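Local coordinates for CBS domain-containing protein (Listeria monocytogenes, PDB 6XNU), which is a CBS-domain protein that binds c-di-AMP and probably helps control (p)ppGpp and c-di-AMP homeostasis, at residues H71-A76 and T105-I110; D125-C130 and V142-V147. All coordinates share one frame; numbering follows the deposited sequence.

Contact 1: residues H71-A76 and T105-I110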
ATOM      1  N   HIS A  71     -15.710  -6.519  -9.325  1.00 27.67           N
ATOM      2  CA  HIS A  71     -16.742  -5.630  -8.800  1.00 27.63           C
ATOM      3  C   HIS A  71     -16.214  -4.507  -7.925  1.00 28.83           C
ATOM      4  O   HIS A  71     -16.862  -3.464  -7.830  1.00 29.33           O
ATOM      5  CB  HIS A  71     -17.770  -6.415  -7.971  1.00 30.58           C
ATOM      6  CG  HIS A  71     -18.717  -7.231  -8.795  1.00 29.46           C
ATOM      7  ND1 HIS A  71     -20.052  -6.914  -8.921  1.00 38.43           N
ATOM      8  CD2 HIS A  71     -18.523  -8.353  -9.527  1.00 30.41           C
ATOM      9  CE1 HIS A  71     -20.640  -7.801  -9.706  1.00 35.70           C
ATOM     10  NE2 HIS A  71     -19.736  -8.684 -10.091  1.00 31.51           N
ATOM     11  N   GLY A  72     -15.072  -4.686  -7.273  1.00 27.15           N
ATOM     12  CA  GLY A  72     -14.646  -3.658  -6.342  1.00 27.90           C
ATOM     13  C   GLY A  72     -13.243  -3.919  -5.846  1.00 27.31           C
ATOM     14  O   GLY A  72     -12.602  -4.910  -6.206  1.00 25.39           O
ATOM     15  N   LEU A  73     -12.777  -2.989  -5.019  1.00 25.55           N
ATOM     16  CA  LEU A  73     -11.475  -3.045  -4.369  1.00 23.32           C
ATOM     17  C   LEU A  73     -11.699  -2.816  -2.888  1.00 26.31           C
ATOM     18  O   LEU A  73     -12.546  -2.001  -2.507  1.00 27.48           O
ATOM     19  CB  LEU A  73     -10.519  -1.986  -4.925  1.00 23.30           C
ATOM     20  CG  LEU A  73     -10.137  -2.080  -6.406  1.00 25.71           C
ATOM     21  CD1 LEU A  73      -9.383  -0.836  -6.836  1.00 31.05           C
ATOM     22  CD2 LEU A  73      -9.305  -3.333  -6.634  1.00 28.06           C
ATOM     23  N   ILE A  74     -10.965  -3.548  -2.050  1.00 24.00           N
ATOM     24  CA  ILE A  74     -11.152  -3.446  -0.610  1.00 22.72           C
ATOM     25  C   ILE A  74      -9.799  -3.429   0.094  1.00 25.50           C
ATOM     26  O   ILE A  74      -8.835  -4.069  -0.338  1.00 25.47           O
ATOM     27  CB  ILE A  74     -12.062  -4.581  -0.073  1.00 23.86           C
ATOM     28  CG1 ILE A  74     -12.530  -4.291   1.356  1.00 26.09           C
ATOM     29  CG2 ILE A  74     -11.366  -5.937  -0.164  1.00 26.93           C
ATOM     30  CD1 ILE A  74     -13.599  -5.276   1.838  1.00 26.11           C
ATOM     31  N   SER A  75      -9.739  -2.670   1.186  1.00 22.90           N
ATOM     32  CA  SER A  75      -8.538  -2.534   1.996  1.00 22.58           C
ATOM     33  C   SER A  75      -8.901  -2.641   3.469  1.00 23.74           C
ATOM     34  O   SER A  75     -10.064  -2.536   3.858  1.00 25.46           O
ATOM     35  CB  SER A  75      -7.850  -1.194   1.756  1.00 27.34           C
ATOM     36  OG  SER A  75      -8.645  -0.146   2.291  1.00 25.65           O
ATOM     37  N   ALA A  76      -7.873  -2.817   4.300  1.00 23.09           N
ATOM     38  CA  ALA A  76      -8.091  -2.824   5.742  1.00 23.36           C
ATOM     39  C   ALA A  76      -8.647  -1.496   6.241  1.00 23.81           C
ATOM     40  O   ALA A  76      -9.456  -1.482   7.178  1.00 26.39           O
ATOM     41  CB  ALA A  76      -6.789  -3.153   6.473  1.00 24.43           C
ATOM     42  N   THR A 105     -16.204   0.993  -5.347  1.00 31.81           N
ATOM     43  CA  THR A 105     -16.750   0.608  -6.642  1.00 34.86           C
ATOM     44  C   THR A 105     -16.325   1.548  -7.757  1.00 39.94           C
ATOM     45  O   THR A 105     -16.668   1.311  -8.918  1.00 41.82           O
ATOM     46  CB  THR A 105     -18.274   0.554  -6.571  1.00 35.01           C
ATOM     47  OG1 THR A 105     -18.758   1.821  -6.121  1.00 39.81           O
ATOM     48  CG2 THR A 105     -18.732  -0.536  -5.608  1.00 37.10           C
ATOM     49  N   ASP A 106     -15.587   2.600  -7.424  1.00 41.26           N
ATOM     50  CA  ASP A 106     -15.107   3.608  -8.364  1.00 45.10           C
ATOM     51  C   ASP A 106     -13.622   3.350  -8.606  1.00 43.24           C
ATOM     52  O   ASP A 106     -12.765   3.825  -7.864  1.00 41.89           O
ATOM     53  CB  ASP A 106     -15.342   4.997  -7.783  1.00 47.32           C
ATOM     54  CG  ASP A 106     -14.843   5.111  -6.338  1.00 57.23           C
ATOM     55  OD1 ASP A 106     -15.358   4.381  -5.453  1.00 60.62           O
ATOM     56  OD2 ASP A 106     -13.912   5.914  -6.087  1.00 67.03           O
ATOM     57  N   PHE A 107     -13.307   2.589  -9.650  1.00 38.62           N
ATOM     58  CA  PHE A 107     -11.913   2.260  -9.920  1.00 37.27           C
ATOM     59  C   PHE A 107     -11.670   2.186 -11.430  1.00 41.12           C
ATOM     60  O   PHE A 107     -12.586   1.845 -12.185  1.00 34.73           O
ATOM     61  CB  PHE A 107     -11.509   0.927  -9.268  1.00 35.45           C
ATOM     62  CG  PHE A 107     -12.440  -0.203  -9.583  1.00 38.83           C
ATOM     63  CD1 PHE A 107     -12.275  -0.960 -10.730  1.00 36.97           C
ATOM     64  CD2 PHE A 107     -13.494  -0.505  -8.736  1.00 38.67           C
ATOM     65  CE1 PHE A 107     -13.152  -1.995 -11.032  1.00 38.30           C
ATOM     66  CE2 PHE A 107     -14.369  -1.537  -9.028  1.00 39.92           C
ATOM     67  CZ  PHE A 107     -14.198  -2.284 -10.174  1.00 37.90           C
ATOM     68  N   PRO A 108     -10.464   2.501 -11.871  1.00 37.78           N
ATOM     69  CA  PRO A 108     -10.143   2.335 -13.292  1.00 37.37           C
ATOM     70  C   PRO A 108      -9.808   0.886 -13.605  1.00 37.33           C
ATOM     71  O   PRO A 108      -9.454   0.096 -12.728  1.00 32.22           O
ATOM     72  CB  PRO A 108      -8.919   3.235 -13.475  1.00 40.81           C
ATOM     73  CG  PRO A 108      -8.224   3.153 -12.151  1.00 37.85           C
ATOM     74  CD  PRO A 108      -9.311   3.005 -11.103  1.00 38.65           C
ATOM     75  N   VAL A 109      -9.935   0.539 -14.887  1.00 32.56           N
ATOM     76  CA  VAL A 109      -9.514  -0.772 -15.364  1.00 31.60           C
ATOM     77  C   VAL A 109      -8.759  -0.616 -16.673  1.00 31.92           C
ATOM     78  O   VAL A 109      -8.860   0.400 -17.362  1.00 34.29           O
ATOM     79  CB  VAL A 109     -10.688  -1.761 -15.547  1.00 31.51           C
ATOM     80  CG1 VAL A 109     -11.412  -2.010 -14.224  1.00 34.13           C
ATOM     81  CG2 VAL A 109     -11.659  -1.251 -16.609  1.00 34.72           C
ATOM     82  N   ILE A 110      -7.992  -1.654 -16.997  1.00 29.76           N
ATOM     83  CA  ILE A 110      -7.266  -1.793 -18.255  1.00 30.79           C
ATOM     84  C   ILE A 110      -7.905  -2.946 -19.015  1.00 31.21           C
ATOM     85  O   ILE A 110      -8.091  -4.034 -18.458  1.00 28.41           O
ATOM     86  CB  ILE A 110      -5.769  -2.066 -18.003  1.00 31.16           C
ATOM     87  CG1 ILE A 110      -5.084  -0.844 -17.386  1.00 33.06           C
ATOM     88  CG2 ILE A 110      -5.066  -2.509 -19.273  1.00 34.19           C
ATOM     89  CD1 ILE A 110      -3.792  -1.183 -16.625  1.00 31.60           C
TER

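Contact 2: residues D125-C130 and V142-V147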
ATOM      1  N   ASP A 125      -2.061   8.208 -10.225  1.00 38.32           N
ATOM      2  CA  ASP A 125      -2.861   8.273  -9.012  1.00 39.45           C
ATOM      3  C   ASP A 125      -3.303   6.900  -8.531  1.00 36.06           C
ATOM      4  O   ASP A 125      -4.096   6.806  -7.587  1.00 44.14           O
ATOM      5  CB  ASP A 125      -4.067   9.187  -9.225  1.00 44.29           C
ATOM      6  CG  ASP A 125      -3.676  10.654  -9.289  1.00 45.05           C
ATOM      7  OD1 ASP A 125      -2.845  11.094  -8.465  1.00 44.82           O
ATOM      8  OD2 ASP A 125      -4.191  11.365 -10.173  1.00 56.92           O
ATOM      9  N   HIS A 126      -2.799   5.832  -9.149  1.00 34.75           N
ATOM     10  CA  HIS A 126      -3.142   4.482  -8.728  1.00 32.70           C
ATOM     11  C   HIS A 126      -1.888   3.619  -8.661  1.00 32.25           C
ATOM     12  O   HIS A 126      -1.196   3.436  -9.671  1.00 33.13           O
ATOM     13  CB  HIS A 126      -4.176   3.872  -9.675  1.00 32.12           C
ATOM     14  CG  HIS A 126      -5.412   4.700  -9.818  1.00 32.34           C
ATOM     15  ND1 HIS A 126      -5.578   5.621 -10.832  1.00 40.99           N
ATOM     16  CD2 HIS A 126      -6.535   4.762  -9.064  1.00 36.64           C
ATOM     17  CE1 HIS A 126      -6.753   6.210 -10.699  1.00 39.62           C
ATOM     18  NE2 HIS A 126      -7.352   5.708  -9.633  1.00 37.24           N
ATOM     19  N   PRO A 127      -1.562   3.096  -7.481  1.00 28.76           N
ATOM     20  CA  PRO A 127      -0.396   2.206  -7.359  1.00 29.12           C
ATOM     21  C   PRO A 127      -0.491   0.953  -8.210  1.00 27.64           C
ATOM     22  O   PRO A 127       0.542   0.412  -8.617  1.00 26.58           O
ATOM     23  CB  PRO A 127      -0.382   1.867  -5.862  1.00 31.61           C
ATOM     24  CG  PRO A 127      -1.033   3.041  -5.215  1.00 37.30           C
ATOM     25  CD  PRO A 127      -2.115   3.476  -6.170  1.00 32.98           C
ATOM     26  N   PHE A 128      -1.698   0.447  -8.452  1.00 26.90           N
ATOM     27  CA  PHE A 128      -1.894  -0.617  -9.425  1.00 25.59           C
ATOM     28  C   PHE A 128      -3.238  -0.401 -10.084  1.00 24.67           C
ATOM     29  O   PHE A 128      -4.108   0.294  -9.552  1.00 26.93           O
ATOM     30  CB  PHE A 128      -1.845  -2.020  -8.801  1.00 26.40           C
ATOM     31  CG  PHE A 128      -3.000  -2.315  -7.881  1.00 26.17           C
ATOM     32  CD1 PHE A 128      -2.928  -1.970  -6.539  1.00 32.35           C
ATOM     33  CD2 PHE A 128      -4.148  -2.936  -8.351  1.00 27.19           C
ATOM     34  CE1 PHE A 128      -3.986  -2.238  -5.683  1.00 35.42           C
ATOM     35  CE2 PHE A 128      -5.205  -3.200  -7.506  1.00 30.39           C
ATOM     36  CZ  PHE A 128      -5.122  -2.854  -6.173  1.00 34.30           C
ATOM     37  N   VAL A 129      -3.391  -1.014 -11.247  1.00 24.77           N
ATOM     38  CA  VAL A 129      -4.645  -0.972 -11.988  1.00 25.30           C
ATOM     39  C   VAL A 129      -5.003  -2.379 -12.427  1.00 24.02           C
ATOM     40  O   VAL A 129      -4.155  -3.118 -12.934  1.00 22.97           O
ATOM     41  CB  VAL A 129      -4.568  -0.022 -13.196  1.00 24.90           C
ATOM     42  CG1 VAL A 129      -5.897  -0.027 -13.953  1.00 28.91           C
ATOM     43  CG2 VAL A 129      -4.257   1.379 -12.722  1.00 29.89           C
ATOM     44  N   CYS A 130      -6.272  -2.730 -12.262  1.00 24.97           N
ATOM     45  CA  CYS A 130      -6.736  -4.066 -12.589  1.00 23.78           C
ATOM     46  C   CYS A 130      -6.875  -4.226 -14.102  1.00 24.32           C
ATOM     47  O   CYS A 130      -7.261  -3.285 -14.799  1.00 27.47           O
ATOM     48  CB  CYS A 130      -8.081  -4.289 -11.925  1.00 24.70           C
ATOM     49  SG  CYS A 130      -7.936  -4.554 -10.138  1.00 26.20           S
ATOM     50  N   VAL A 142      -1.536  -4.465 -13.149  1.00 22.86           N
ATOM     51  CA  VAL A 142      -0.309  -3.783 -13.548  1.00 24.22           C
ATOM     52  C   VAL A 142       0.040  -2.810 -12.432  1.00 22.59           C
ATOM     53  O   VAL A 142      -0.842  -2.105 -11.934  1.00 24.64           O
ATOM     54  CB  VAL A 142      -0.490  -3.052 -14.893  1.00 23.97           C
ATOM     55  CG1 VAL A 142       0.751  -2.254 -15.238  1.00 25.88           C
ATOM     56  CG2 VAL A 142      -0.797  -4.048 -15.997  1.00 26.63           C
ATOM     57  N   THR A 143       1.314  -2.774 -12.018  1.00 24.95           N
ATOM     58  CA  THR A 143       1.713  -1.895 -10.927  1.00 21.87           C
ATOM     59  C   THR A 143       2.732  -0.867 -11.409  1.00 21.68           C
ATOM     60  O   THR A 143       3.216  -0.901 -12.544  1.00 23.32           O
ATOM     61  CB  THR A 143       2.283  -2.677  -9.724  1.00 25.62           C
ATOM     62  OG1 THR A 143       3.674  -2.983  -9.922  1.00 26.55           O
ATOM     63  CG2 THR A 143       1.493  -3.976  -9.489  1.00 26.53           C
ATOM     64  N   ARG A 144       3.050   0.061 -10.506  1.00 21.26           N
ATOM     65  CA  ARG A 144       4.010   1.116 -10.821  1.00 24.79           C
ATOM     66  C   ARG A 144       5.421   0.587 -11.007  1.00 25.61           C
ATOM     67  O   ARG A 144       6.254   1.271 -11.630  1.00 24.11           O
ATOM     68  CB  ARG A 144       4.021   2.147  -9.703  1.00 28.10           C
ATOM     69  CG  ARG A 144       2.888   3.126  -9.738  1.00 26.93           C
ATOM     70  CD  ARG A 144       2.970   3.993  -8.503  1.00 30.83           C
ATOM     71  NE  ARG A 144       1.938   5.023  -8.475  1.00 33.10           N
ATOM     72  CZ  ARG A 144       1.537   5.624  -7.363  1.00 32.48           C
ATOM     73  NH1 ARG A 144       2.086   5.284  -6.206  1.00 32.42           N
ATOM     74  NH2 ARG A 144       0.605   6.567  -7.407  1.00 31.28           N
ATOM     75  N   ARG A 145       5.720  -0.606 -10.488  1.00 22.51           N
ATOM     76  CA  ARG A 145       7.102  -1.077 -10.472  1.00 23.45           C
ATOM     77  C   ARG A 145       7.689  -1.175 -11.877  1.00 24.34           C
ATOM     78  O   ARG A 145       8.867  -0.860 -12.078  1.00 24.66           O
ATOM     79  CB  ARG A 145       7.195  -2.427  -9.765  1.00 26.68           C
ATOM     80  CG  ARG A 145       8.596  -3.013  -9.768  1.00 28.53           C
ATOM     81  CD  ARG A 145       8.696  -4.116  -8.738  1.00 30.50           C
ATOM     82  NE  ARG A 145      10.054  -4.635  -8.608  1.00 31.01           N
ATOM     83  CZ  ARG A 145      10.555  -5.598  -9.368  1.00 38.12           C
ATOM     84  NH1 ARG A 145       9.810  -6.150 -10.319  1.00 41.80           N
ATOM     85  NH2 ARG A 145      11.803  -6.007  -9.177  1.00 37.48           N
ATOM     86  N   VAL A 146       6.892  -1.612 -12.865  1.00 22.77           N
ATOM     87  CA  VAL A 146       7.436  -1.764 -14.214  1.00 23.31           C
ATOM     88  C   VAL A 146       7.921  -0.417 -14.743  1.00 24.80           C
ATOM     89  O   VAL A 146       8.945  -0.340 -15.431  1.00 26.61           O
ATOM     90  CB  VAL A 146       6.399  -2.411 -15.162  1.00 24.03           C
ATOM     91  CG1 VAL A 146       5.141  -1.557 -15.284  1.00 23.44           C
ATOM     92  CG2 VAL A 146       7.015  -2.638 -16.537  1.00 29.78           C
ATOM     93  N   VAL A 147       7.215   0.667 -14.412  1.00 23.13           N
ATOM     94  CA  VAL A 147       7.630   1.982 -14.900  1.00 23.45           C
ATOM     95  C   VAL A 147       8.907   2.421 -14.196  1.00 24.93           C
ATOM     96  O   VAL A 147       9.820   2.980 -14.821  1.00 23.69           O
ATOM     97  CB  VAL A 147       6.500   3.010 -14.715  1.00 24.79           C
ATOM     98  CG1 VAL A 147       6.961   4.398 -15.181  1.00 27.16           C
ATOM     99  CG2 VAL A 147       5.227   2.561 -15.485  1.00 26.74           C
TER
HETATM  100  O   HOH W   1       2.602  -0.029  -7.289  1.00 36.07           O

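Contact 1: residues H71-A76 and T105-I110
F107 is the main contact residue. Its side chain reaches from the loop that leads into strand 109-110 to the start of segment 71-76 and meets H71, G72 and L73. F107 CB touches L73 CD1 at 3.7 Å. F107 CG is farther from the same methyl, L73 CD1, at 4.2 Å. The two side chains cross obliquely, and this is the apolar part of the contact. L73 points CG anti to its own carbonyl carbon (chi1 -63°), and the end of its chain comes nearer to the loop than its base does. The F107 chi1 of 51° places CG between the backbone N and the carbonyl carbon, and from there the ring runs on to G72 and H71 O.

Farther out, the ring meets backbone. F107 CD2 is 4.1 Å from G72 CA. F107 CE2 is 3.4 Å from G72 CA, in an oblique approach. F107 CE2 also lies 3.4 Å from H71 O. F107 CZ is 3.7 Å from H71 O. This oxygen lies at the ring edge, near its plane, so the weakly positive C-H rim probably attracts it. Another part of the rim meets V109 CG1, which lies 3.6 Å from F107 CE1. No hydrogen bond joins the two segments. The methyl CG2 of T105 also approaches H71 O.

A classic beta bulge pairs H71 and G72 with the single residue V63. H71 turns its CB away from 105-110, and its NE2 hydrogen-bonds D65 OD2. L73 also makes a backbone bond to Q104, just before the loop. A76 meets A76 of the second subunit. S75 caps helix 76-82 through M78 N, and I74 packs on helix 99-102. The loop before strand 109-110 thus packs on strand 70-75, the outermost strand of the other sheet, antiparallel to strand 60-64.

Contact 2: residues D125-C130 and V142-V147
R144 lays its guanidinium over the backbone of H126 and P127. P127 CA sits 3.8 Å from the guanidinium plane, toward its rim. The P127 ring and the arginine chain lie side by side, pointing the same way, with P127 CG 4.0 Å from R144 NH1. The chain is extended from CG to NE (chi2 175°, chi3 177°). Its polar end is held by carbonyls near the C-terminal end of helix 116-125: NE bonds L123 O and NH2 bonds V124 O.

Next to it, R144 N donates to P127 O at 3.2 Å, a bent bond of 139°. V129 and V142 form the hydrogen-bonded pair: V129 N donates to V142 O at 2.9 Å and V142 N to V129 O at 3.0 Å. F128 and T143 form the adjacent non-hydrogen-bonded pair, with F128 CB 3.9 Å from T143 CG2. T143 OG1 accepts a capping bond from R145 N at the turn into helix 145-161.

At the dimer interface R144 packs on R144 of the second subunit, and R145 of that subunit pairs with D125. The contact is an antiparallel hairpin, strands 128-132 and 138-143, leading into helix 145-161 within the CBS domain; V129 packs on helix 116-125.

How the contacts relate
From the N terminus, the chain runs first through contact 1. It closes a loop of 28 residues that carries helix 99-102 and all but the first residue of helix 76-82. Contact 2 opens later and closes a shorter loop of 11 residues, the outer part of a beta hairpin. The two are in series, neither nested nor crossing. Between them, helix 116-125 connects strands 109-110 and 128-132, which are parallel neighbours in one sheet: a beta-alpha-beta crossover. I110 N probably bonds C130 O at 2.8 Å there, and P108 packs on H126. Contact 1 ties the three-stranded sheet to the entry of this unit. Contact 2 ties its second strand to the hairpin partner and the final helix.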